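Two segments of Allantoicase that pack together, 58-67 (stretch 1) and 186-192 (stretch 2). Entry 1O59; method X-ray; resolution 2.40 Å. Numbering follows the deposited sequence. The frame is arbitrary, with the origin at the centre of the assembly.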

ATOM      1  N   GLU A  58      11.095   5.779  11.732  1.00 66.55           N
ATOM      2  CA  GLU A  58       9.689   5.985  11.375  1.00 67.95           C
ATOM      3  C   GLU A  58       9.489   6.579   9.988  1.00 66.30           C
ATOM      4  O   GLU A  58       8.408   6.403   9.386  1.00 66.69           O
ATOM      5  CB  GLU A  58       9.030   6.920  12.389  1.00 67.88           C
ATOM      6  CG  GLU A  58       7.673   6.448  12.818  1.00 71.65           C
ATOM      7  CD  GLU A  58       6.961   7.465  13.683  1.00 73.36           C
ATOM      8  OE1 GLU A  58       7.636   8.042  14.617  1.00 81.13           O
ATOM      9  OE2 GLU A  58       5.726   7.668  13.432  1.00 78.87           O
ATOM     10  N   ASN A  59      10.504   7.296   9.501  1.00 64.47           N
ATOM     11  CA  ASN A  59      10.443   7.875   8.159  1.00 63.09           C
ATOM     12  C   ASN A  59      10.317   6.834   7.059  1.00 62.12           C
ATOM     13  O   ASN A  59       9.702   7.105   6.031  1.00 62.58           O
ATOM     14  CB  ASN A  59      11.641   8.784   7.875  1.00 62.56           C
ATOM     15  CG  ASN A  59      11.643  10.050   8.719  1.00 61.03           C
ATOM     16  OD1 ASN A  59      12.667  10.411   9.301  1.00 62.09           O
ATOM     17  ND2 ASN A  59      10.508  10.714   8.801  1.00 57.10           N
ATOM     18  N   LEU A  60      10.847   5.639   7.296  1.00 61.07           N
ATOM     19  CA  LEU A  60      10.907   4.581   6.266  1.00 59.96           C
ATOM     20  C   LEU A  60       9.575   4.208   5.682  1.00 59.39           C
ATOM     21  O   LEU A  60       9.524   3.821   4.516  1.00 58.89           O
ATOM     22  CB  LEU A  60      11.499   3.303   6.842  1.00 59.55           C
ATOM     23  CG  LEU A  60      12.935   3.350   7.327  1.00 60.24           C
ATOM     24  CD1 LEU A  60      13.271   2.103   8.110  1.00 60.91           C
ATOM     25  CD2 LEU A  60      13.879   3.483   6.162  1.00 61.56           C
ATOM     26  N   ILE A  61       8.510   4.283   6.491  1.00 59.55           N
ATOM     27  CA  ILE A  61       7.177   3.792   6.071  1.00 59.75           C
ATOM     28  C   ILE A  61       6.157   4.877   5.759  1.00 60.60           C
ATOM     29  O   ILE A  61       4.964   4.566   5.501  1.00 60.59           O
ATOM     30  CB  ILE A  61       6.562   2.819   7.090  1.00 59.55           C
ATOM     31  CG1 ILE A  61       6.446   3.440   8.477  1.00 59.78           C
ATOM     32  CG2 ILE A  61       7.384   1.541   7.192  1.00 59.99           C
ATOM     33  CD1 ILE A  61       5.627   2.559   9.441  1.00 60.27           C
ATOM     34  N   GLN A  62       6.613   6.139   5.751  1.00 60.74           N
ATOM     35  CA  GLN A  62       5.708   7.253   5.462  1.00 61.14           C
ATOM     36  C   GLN A  62       5.225   7.203   4.001  1.00 62.23           C
ATOM     37  O   GLN A  62       5.954   6.827   3.097  1.00 61.94           O
ATOM     38  CB  GLN A  62       6.349   8.624   5.809  1.00 60.31           C
ATOM     39  CG  GLN A  62       6.695   8.762   7.295  1.00 59.79           C
ATOM     40  CD  GLN A  62       5.469   8.497   8.222  1.00 61.44           C
ATOM     41  OE1 GLN A  62       4.419   9.166   8.086  1.00 62.02           O
ATOM     42  NE2 GLN A  62       5.592   7.512   9.124  1.00 59.01           N
ATOM     43  N   PRO A  63       3.990   7.610   3.781  1.00 63.54           N
ATOM     44  CA  PRO A  63       3.384   7.570   2.447  1.00 64.37           C
ATOM     45  C   PRO A  63       4.001   8.508   1.401  1.00 65.03           C
ATOM     46  O   PRO A  63       3.864   8.274   0.189  1.00 64.68           O
ATOM     47  CB  PRO A  63       1.937   7.989   2.716  1.00 64.40           C
ATOM     48  CG  PRO A  63       1.939   8.628   4.035  1.00 63.64           C
ATOM     49  CD  PRO A  63       3.075   8.136   4.803  1.00 63.05           C
ATOM     50  N   THR A  64       4.653   9.556   1.876  1.00 65.61           N
ATOM     51  CA  THR A  64       5.199  10.599   1.022  1.00 66.87           C
ATOM     52  C   THR A  64       6.461  10.116   0.324  1.00 67.37           C
ATOM     53  O   THR A  64       7.121   9.170   0.763  1.00 67.38           O
ATOM     54  CB  THR A  64       5.573  11.797   1.887  1.00 66.94           C
ATOM     55  OG1 THR A  64       6.285  11.329   3.036  1.00 68.35           O
ATOM     56  CG2 THR A  64       4.362  12.435   2.522  1.00 67.55           C
ATOM     57  N   ALA A  65       6.804  10.769  -0.767  1.00 68.09           N
ATOM     58  CA  ALA A  65       8.102  10.537  -1.379  1.00 68.98           C
ATOM     59  C   ALA A  65       9.062  11.378  -0.584  1.00 69.27           C
ATOM     60  O   ALA A  65       8.657  12.423  -0.067  1.00 70.14           O
ATOM     61  CB  ALA A  65       8.114  10.929  -2.866  1.00 68.68           C
ATOM     62  N   PRO A  66      10.312  10.942  -0.470  1.00 70.42           N
ATOM     63  CA  PRO A  66      11.288  11.658   0.334  1.00 71.39           C
ATOM     64  C   PRO A  66      11.725  12.971  -0.318  1.00 73.00           C
ATOM     65  O   PRO A  66      11.699  13.107  -1.551  1.00 71.45           O
ATOM     66  CB  PRO A  66      12.458  10.681   0.450  1.00 71.30           C
ATOM     67  CG  PRO A  66      12.161   9.535  -0.436  1.00 70.78           C
ATOM     68  CD  PRO A  66      10.888   9.754  -1.123  1.00 70.34           C
ATOM     69  N   ILE A  67      12.094  13.926   0.540  1.00 75.70           N
ATOM     70  CA  ILE A  67      12.456  15.296   0.132  1.00 78.03           C
ATOM     71  C   ILE A  67      13.783  15.725   0.746  1.00 80.38           C
ATOM     72  O   ILE A  67      14.242  15.126   1.720  1.00 79.65           O
ATOM     73  CB  ILE A  67      11.351  16.310   0.534  1.00 77.78           C
ATOM     74  CG1 ILE A  67      11.020  16.190   2.026  1.00 78.31           C
ATOM     75  CG2 ILE A  67      10.104  16.102  -0.296  1.00 77.24           C
ATOM     76  CD1 ILE A  67      10.274  17.383   2.587  1.00 78.13           C
TER
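Stretch 2 (186-192) GIARFRL

Two arginines from one strand hold this contact together, and what they read is almost entirely main chain: the guanidinium groups of Arg189 and Arg191 bind carbonyl oxygens of a loop at least 122 residues away in sequence. Stretch 2 is extended, a strand at 186-187 and again at 189-192, broken at Ala188 (phi/psi -77/-57). Stretch 1 opens in a 3-10 segment and runs on as irregular loop, so there is no ladder of paired strands. End to end, stretch 2 runs roughly across stretch 1.

The nearest CA atoms are those of Leu60 and Arg189, 4.1 Å apart. There Phe190 N donates a nearly straight hydrogen bond to Leu60 O (2.8 Å), and Leu60 CD2 reaches Ile187 CG2 at 3.6 Å.

The CA-to-CB bond of Arg191 points away from the loop, and that of Arg189 does so overall though its CB still touches it; chi1 and chi2 in m bring both ends back. Arg191 NH1 and NH2 each hydrogen-bond Gln62 O at 2.8 Å. Arg189 NE binds Thr64 O at 3.0 Å, while its NH2 takes Thr64 OG1 at 3.1 Å. Pro66 CA covers one face of the Arg189 guanidinium, with Gln62 CB over the opposite face; Pro66 CG also packs on Ala188 CB at 3.9 Å. The rule here: long side chains can satisfy loop carbonyls that the strand's backbone does not reach.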

ATOM      1  N   GLY A 186      22.170   5.069   5.802  1.00 57.16           N
ATOM      2  CA  GLY A 186      20.872   5.700   5.640  1.00 57.41           C
ATOM      3  C   GLY A 186      20.003   5.007   4.614  1.00 58.04           C
ATOM      4  O   GLY A 186      20.489   4.474   3.591  1.00 57.55           O
ATOM      5  N   ILE A 187      18.712   5.010   4.912  1.00 58.33           N
ATOM      6  CA  ILE A 187      17.689   4.595   3.982  1.00 59.26           C
ATOM      7  C   ILE A 187      16.501   5.563   4.111  1.00 59.64           C
ATOM      8  O   ILE A 187      15.990   5.792   5.206  1.00 59.31           O
ATOM      9  CB  ILE A 187      17.224   3.148   4.276  1.00 59.53           C
ATOM     10  CG1 ILE A 187      18.375   2.131   4.066  1.00 59.82           C
ATOM     11  CG2 ILE A 187      16.019   2.775   3.385  1.00 59.79           C
ATOM     12  CD1 ILE A 187      18.054   0.732   4.610  1.00 58.99           C
ATOM     13  N   ALA A 188      16.036   6.062   2.970  1.00 59.92           N
ATOM     14  CA  ALA A 188      14.914   6.992   2.915  1.00 60.14           C
ATOM     15  C   ALA A 188      13.577   6.264   3.116  1.00 60.28           C
ATOM     16  O   ALA A 188      12.832   6.588   4.059  1.00 61.08           O
ATOM     17  CB  ALA A 188      14.939   7.761   1.587  1.00 59.74           C
ATOM     18  N   ARG A 189      13.300   5.265   2.270  1.00 60.21           N
ATOM     19  CA  ARG A 189      12.020   4.551   2.315  1.00 60.51           C
ATOM     20  C   ARG A 189      12.154   3.069   2.212  1.00 60.77           C
ATOM     21  O   ARG A 189      13.043   2.556   1.495  1.00 61.66           O
ATOM     22  CB  ARG A 189      11.072   4.996   1.200  1.00 60.23           C
ATOM     23  CG  ARG A 189      10.520   6.420   1.351  1.00 59.04           C
ATOM     24  CD  ARG A 189       9.668   6.640   2.577  1.00 59.52           C
ATOM     25  NE  ARG A 189       9.146   8.022   2.607  1.00 59.68           N
ATOM     26  CZ  ARG A 189       9.806   9.080   3.073  1.00 59.82           C
ATOM     27  NH1 ARG A 189      11.007   8.969   3.624  1.00 60.12           N
ATOM     28  NH2 ARG A 189       9.228  10.263   3.034  1.00 60.47           N
ATOM     29  N   PHE A 190      11.235   2.375   2.884  1.00 61.07           N
ATOM     30  CA  PHE A 190      11.130   0.904   2.763  1.00 61.48           C
ATOM     31  C   PHE A 190       9.688   0.461   2.554  1.00 61.68           C
ATOM     32  O   PHE A 190       8.855   0.623   3.440  1.00 63.09           O
ATOM     33  CB  PHE A 190      11.731   0.237   4.000  1.00 61.51           C
ATOM     34  CG  PHE A 190      11.598  -1.281   4.043  1.00 61.60           C
ATOM     35  CD1 PHE A 190      11.746  -2.075   2.880  1.00 62.93           C
ATOM     36  CD2 PHE A 190      11.374  -1.922   5.265  1.00 60.80           C
ATOM     37  CE1 PHE A 190      11.638  -3.466   2.939  1.00 61.64           C
ATOM     38  CE2 PHE A 190      11.296  -3.313   5.330  1.00 61.54           C
ATOM     39  CZ  PHE A 190      11.426  -4.083   4.163  1.00 61.74           C
ATOM     40  N   ARG A 191       9.396  -0.063   1.366  1.00 62.28           N
ATOM     41  CA  ARG A 191       8.087  -0.635   1.052  1.00 62.25           C
ATOM     42  C   ARG A 191       8.205  -2.156   0.997  1.00 62.04           C
ATOM     43  O   ARG A 191       9.126  -2.665   0.400  1.00 62.44           O
ATOM     44  CB  ARG A 191       7.623  -0.161  -0.335  1.00 62.64           C
ATOM     45  CG  ARG A 191       7.766   1.323  -0.632  1.00 62.99           C
ATOM     46  CD  ARG A 191       7.162   2.219   0.419  1.00 63.40           C
ATOM     47  NE  ARG A 191       7.130   3.652   0.070  1.00 62.33           N
ATOM     48  CZ  ARG A 191       6.824   4.610   0.955  1.00 62.79           C
ATOM     49  NH1 ARG A 191       6.595   4.284   2.226  1.00 62.83           N
ATOM     50  NH2 ARG A 191       6.772   5.888   0.590  1.00 62.53           N
ATOM     51  N   LEU A 192       7.275  -2.887   1.588  1.00 61.47           N
ATOM     52  CA  LEU A 192       7.269  -4.339   1.425  1.00 61.10           C
ATOM     53  C   LEU A 192       5.901  -4.849   0.927  1.00 61.08           C
ATOM     54  O   LEU A 192       4.869  -4.689   1.599  1.00 60.45           O
ATOM     55  CB  LEU A 192       7.701  -5.060   2.718  1.00 60.87           C
ATOM     56  CG  LEU A 192       8.087  -6.522   2.458  1.00 60.99           C
ATOM     57  CD1 LEU A 192       9.462  -6.678   1.769  1.00 57.81           C
ATOM     58  CD2 LEU A 192       8.055  -7.291   3.735  1.00 61.37           C
TER